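Local coordinates for protein pentafunctional AROM polypeptide (Schizosaccharomyces pombe, PDB 5SWV) that probably catalyses, through the fragment crystallised here, the dehydroquinate dehydratase and shikimate dehydrogenase steps of the shikimate pathway, at residues Ala386-Leu391 with Tyr420-Ile425; Val112-Gly117 with Glu121-Leu126. One frame throughout, in Å; residues are numbered along the deposited sequence.

Contact 1: residues Ala386-Leu391 with Tyr420-Ile425; sequences AAIYSL and YNIHII
Ile388 and Ile422 bring their CA atoms to 8.1 Å, and Tyr389 and Tyr420 theirs to 9.1 Å, where one turn of helix 382-393 passes over the start of strand 422-426 and the loop before it. The strand is the outermost of a parallel six-stranded sheet in 3-2-1-4-5-6 order, and the helix follows its first strand, 374-378; this topology is that of a Rossmann-type dinucleotide-binding domain, consistent with the shikimate dehydrogenase part of the protein. The apolar half of the contact converges on one methyl. Ile388 points its CB toward the loop and strand, and the torsion (chi1 -72°) sets CG2 anti to the backbone N, where it meets Ile422 CD1 at 3.9 Å, the two side chains crossing at about a right angle. The same CG2 lies 4.0 Å from Tyr420 CE2 and approaches that ring at its edge, near the ring plane, so the isoleucine does not use the ring face. The second half pairs the tyrosines without stacking them: Tyr420 OH sits 3.4 Å from Tyr389 CD1, again near the plane and at the edge of the ring it touches. Although Tyr389 leaves the helix heading away from the loop, its CD1 edge is what the hydroxyl reaches. Beyond the two segments Tyr420 stacks on His392, and the Tyr389 ring meets Trp354 edge-to-face. Ile388 also rests on Val377 of strand 374-378 and Val412 of helix 406-413, so it is buried between two helices and the sheet. On the helix itself, Ala386 O accepts two bonds from one residue: Ser390 OG reaches it at 2.9 Å from 41° above the carbonyl plane, while Ser390 N comes in from the opposite face.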
# COMPACT_ATOMS: atom_id res chain seq x y z
N ALA A 386 5.19 6.12 19.71
CA ALA A 386 4.92 5.74 18.33
C ALA A 386 6.18 5.89 17.48
O ALA A 386 6.47 5.04 16.63
CB ALA A 386 3.81 6.58 17.75
N ALA A 387 6.92 6.96 17.73
CA ALA A 387 8.18 7.22 17.03
C ALA A 387 9.22 6.12 17.27
O ALA A 387 9.87 5.65 16.33
CB ALA A 387 8.73 8.57 17.42
N ILE A 388 9.37 5.69 18.52
CA ILE A 388 10.26 4.58 18.86
C ILE A 388 9.81 3.31 18.15
O ILE A 388 10.60 2.70 17.44
CB ILE A 388 10.37 4.40 20.37
CG1 ILE A 388 11.18 5.54 20.93
CG2 ILE A 388 11.04 3.07 20.74
CD1 ILE A 388 11.12 5.64 22.43
N TYR A 389 8.54 2.92 18.32
CA TYR A 389 7.99 1.77 17.56
C TYR A 389 8.28 1.89 16.05
O TYR A 389 8.79 0.95 15.44
CB TYR A 389 6.48 1.61 17.81
CG TYR A 389 5.81 0.55 16.97
CD1 TYR A 389 6.15 -0.78 17.10
CD2 TYR A 389 4.82 0.89 16.05
CE1 TYR A 389 5.52 -1.77 16.34
CE2 TYR A 389 4.18 -0.07 15.27
CZ TYR A 389 4.53 -1.41 15.41
OH TYR A 389 3.90 -2.37 14.63
N SER A 390 8.00 3.05 15.47
CA SER A 390 8.21 3.26 14.03
C SER A 390 9.68 3.08 13.67
O SER A 390 9.99 2.37 12.73
CB SER A 390 7.71 4.64 13.58
OG SER A 390 6.31 4.73 13.71
N LEU A 391 10.59 3.70 14.41
CA LEU A 391 12.01 3.58 14.07
C LEU A 391 12.47 2.14 14.20
O LEU A 391 13.16 1.63 13.34
CB LEU A 391 12.90 4.53 14.89
CG LEU A 391 12.72 6.01 14.53
CD1 LEU A 391 13.66 6.90 15.32
CD2 LEU A 391 12.95 6.24 13.05
N TYR A 420 15.02 -3.65 23.19
CA TYR A 420 14.39 -2.91 22.09
C TYR A 420 15.28 -1.80 21.48
O TYR A 420 14.78 -0.90 20.79
CB TYR A 420 13.04 -2.31 22.55
CG TYR A 420 11.99 -2.20 21.46
CD1 TYR A 420 11.50 -3.34 20.82
CD2 TYR A 420 11.48 -0.96 21.07
CE1 TYR A 420 10.54 -3.24 19.83
CE2 TYR A 420 10.51 -0.85 20.08
CZ TYR A 420 10.04 -2.00 19.46
OH TYR A 420 9.08 -1.92 18.47
N ASN A 421 16.59 -1.86 21.76
CA ASN A 421 17.58 -0.98 21.19
C ASN A 421 17.49 0.46 21.62
O ASN A 421 18.08 1.32 20.98
CB ASN A 421 17.56 -1.04 19.67
CG ASN A 421 17.65 -2.45 19.13
OD1 ASN A 421 18.33 -3.30 19.70
ND2 ASN A 421 16.95 -2.71 18.03
N ILE A 422 16.78 0.73 22.72
CA ILE A 422 16.66 2.10 23.20
C ILE A 422 17.89 2.43 24.02
O ILE A 422 18.25 1.67 24.90
CB ILE A 422 15.39 2.31 24.04
CG1 ILE A 422 14.15 1.95 23.21
CG2 ILE A 422 15.29 3.77 24.50
CD1 ILE A 422 12.86 1.90 24.00
N HIS A 423 18.54 3.56 23.72
CA HIS A 423 19.69 4.06 24.47
C HIS A 423 19.41 5.48 24.91
O HIS A 423 19.38 6.39 24.10
CB HIS A 423 20.94 4.02 23.59
CG HIS A 423 21.30 2.63 23.17
ND1 HIS A 423 21.83 1.70 24.04
CD2 HIS A 423 21.12 1.98 22.00
CE1 HIS A 423 22.00 0.55 23.42
NE2 HIS A 423 21.58 0.70 22.17
N ILE A 424 19.18 5.66 26.21
CA ILE A 424 18.83 6.97 26.76
C ILE A 424 20.07 7.85 26.84
O ILE A 424 21.16 7.37 27.12
CB ILE A 424 18.17 6.81 28.16
CG1 ILE A 424 16.82 6.10 28.03
CG2 ILE A 424 18.00 8.15 28.85
CD1 ILE A 424 16.30 5.50 29.32
N ILE A 425 19.89 9.13 26.57
CA ILE A 425 20.93 10.15 26.68
C ILE A 425 20.53 11.10 27.79
O ILE A 425 19.44 11.66 27.74
CB ILE A 425 21.04 10.97 25.38
CG1 ILE A 425 21.49 10.08 24.23
CG2 ILE A 425 21.99 12.15 25.57
CD1 ILE A 425 21.38 10.74 22.87

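Contact 2: residues Val112-Gly117 with Glu121-Leu126; sequences VDVELG and ETINIL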
# COMPACT_ATOMS: atom_id res chain seq x y z
N VAL A 112 3.94 -15.37 -11.12
CA VAL A 112 4.34 -15.44 -12.53
C VAL A 112 3.12 -15.89 -13.34
O VAL A 112 2.44 -16.85 -12.97
CB VAL A 112 5.51 -16.44 -12.74
CG1 VAL A 112 5.78 -16.69 -14.22
CG2 VAL A 112 6.78 -15.93 -12.07
N ASP A 113 2.85 -15.18 -14.43
CA ASP A 113 1.82 -15.59 -15.37
C ASP A 113 2.43 -16.57 -16.34
O ASP A 113 3.39 -16.24 -17.06
CB ASP A 113 1.27 -14.38 -16.15
CG ASP A 113 -0.01 -14.72 -16.93
OD1 ASP A 113 0.05 -15.53 -17.90
OD2 ASP A 113 -1.08 -14.14 -16.62
N VAL A 114 1.85 -17.77 -16.36
CA VAL A 114 2.30 -18.82 -17.25
C VAL A 114 1.17 -19.15 -18.20
O VAL A 114 0.16 -19.70 -17.80
CB VAL A 114 2.72 -20.06 -16.44
CG1 VAL A 114 3.18 -21.18 -17.36
CG2 VAL A 114 3.81 -19.70 -15.45
N GLU A 115 1.34 -18.81 -19.47
CA GLU A 115 0.34 -19.09 -20.50
C GLU A 115 0.16 -20.57 -20.76
O GLU A 115 1.14 -21.33 -20.87
CB GLU A 115 0.72 -18.43 -21.82
CG GLU A 115 0.65 -16.91 -21.78
CD GLU A 115 0.93 -16.29 -23.14
OE1 GLU A 115 1.19 -17.04 -24.10
OE2 GLU A 115 0.89 -15.05 -23.25
N LEU A 116 -1.09 -20.96 -20.91
CA LEU A 116 -1.43 -22.35 -21.17
C LEU A 116 -1.16 -22.75 -22.64
O LEU A 116 -1.48 -23.87 -23.06
CB LEU A 116 -2.89 -22.60 -20.74
CG LEU A 116 -3.12 -22.49 -19.22
CD1 LEU A 116 -4.51 -22.00 -18.83
CD2 LEU A 116 -2.84 -23.81 -18.54
N GLY A 117 -0.59 -21.84 -23.43
CA GLY A 117 -0.07 -22.17 -24.75
C GLY A 117 1.33 -22.73 -24.76
O GLY A 117 1.75 -23.24 -25.77
N GLU A 121 5.67 -29.72 -20.88
CA GLU A 121 7.02 -29.88 -20.39
C GLU A 121 7.51 -28.60 -19.72
O GLU A 121 8.01 -28.65 -18.59
CB GLU A 121 8.00 -30.29 -21.52
CG GLU A 121 9.37 -30.77 -21.01
CD GLU A 121 10.42 -30.95 -22.09
OE1 GLU A 121 11.61 -31.09 -21.74
OE2 GLU A 121 10.07 -30.94 -23.29
N THR A 122 7.34 -27.47 -20.40
CA THR A 122 7.81 -26.19 -19.88
C THR A 122 7.02 -25.79 -18.65
O THR A 122 7.60 -25.33 -17.67
CB THR A 122 7.77 -25.09 -20.96
OG1 THR A 122 8.84 -25.31 -21.88
CG2 THR A 122 7.92 -23.70 -20.36
N ILE A 123 5.71 -25.99 -18.68
CA ILE A 123 4.85 -25.61 -17.57
C ILE A 123 5.26 -26.36 -16.31
O ILE A 123 5.38 -25.76 -15.23
CB ILE A 123 3.37 -25.90 -17.87
CG1 ILE A 123 2.86 -24.95 -18.95
CG2 ILE A 123 2.51 -25.71 -16.62
CD1 ILE A 123 1.54 -25.37 -19.52
N ASN A 124 5.48 -27.66 -16.46
CA ASN A 124 5.94 -28.51 -15.36
C ASN A 124 7.30 -28.10 -14.80
O ASN A 124 7.46 -27.95 -13.58
CB ASN A 124 6.01 -29.95 -15.85
CG ASN A 124 6.22 -30.96 -14.74
OD1 ASN A 124 5.64 -30.85 -13.66
ND2 ASN A 124 7.00 -31.96 -15.01
N ILE A 125 8.27 -27.89 -15.67
CA ILE A 125 9.57 -27.39 -15.24
C ILE A 125 9.43 -26.09 -14.43
O ILE A 125 10.10 -25.92 -13.41
CB ILE A 125 10.50 -27.16 -16.43
CG1 ILE A 125 10.94 -28.51 -17.00
CG2 ILE A 125 11.73 -26.34 -16.04
CD1 ILE A 125 11.48 -28.44 -18.42
N LEU A 126 8.58 -25.17 -14.88
CA LEU A 126 8.35 -23.94 -14.14
C LEU A 126 7.67 -24.23 -12.83
O LEU A 126 8.00 -23.64 -11.81
CB LEU A 126 7.52 -22.94 -14.94
CG LEU A 126 8.14 -22.39 -16.23
CD1 LEU A 126 7.08 -21.72 -17.12
CD2 LEU A 126 9.29 -21.44 -15.94
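Val114 touches Ile123 and Leu126 where strand 112-115 runs nearly antiparallel to helix 121-126, the segment axes making 160° and approaching to 9.8 Å. The packed part centres on one methyl of the valine. Val114 CG1, anti to the backbone N (chi1 179°), stands over the helix surface and meets Leu126 CD1 at 3.9 Å and Ile123 CG1 at 4.1 Å. The other branch, CG2, joins more distantly, 4.2 Å from Leu126 CD1. All three side chains are buried, the side chains of both pairs are inclined to one another, and all the side-chain contacts are carbon to carbon. Toward the end of the strand the fit slackens: Ile123 CD1 comes no nearer than 4.3 Å to Glu115 O, and Leu116 CD2 stays 4.8 Å from Ile123 CD1. Gly117 and Glu121, beside the turn, are exposed to solvent. The acidic strand residues serve a different face. Glu115 bonds Thr82 through OE1 and forms a salt bridge to Arg81 through OE2, while Asp113 is held by Arg81 and Ser138; such a polar network is consistent with the interior of the type I dehydroquinase barrel. The contact joins the first strand and the helix of the beta-alpha-beta unit of strand 111-115, helix 120-128 and strand 134-140. In the surrounding TIM barrel Leu126 also packs on Met101 and Leu102 of helix 94-106, Val114 on Met137 of strand 134-140, and Leu116 on helix 152-162.

In the fold
Contacts 1 and 2 share no element: their centres lie 47 Å apart and their nearest atoms about 29 Å. Each sets a helix against a strand of a parallel sheet, contact 1 also against the loop before it, but in different folds, a Rossmann-type domain for 386-391 with 420-425 and a TIM barrel for 112-117 with 121-126. All four touching residues of contact 2 are buried, and its strand has neighbours on both sides. Contact 1 lies at an edge strand and is only partly buried, two of its four touching residues being tyrosines with some exposure. The side chains that meet in contact 2 are aliphatic, whereas contact 1 mixes aliphatic packing with a hydroxyl against a ring edge.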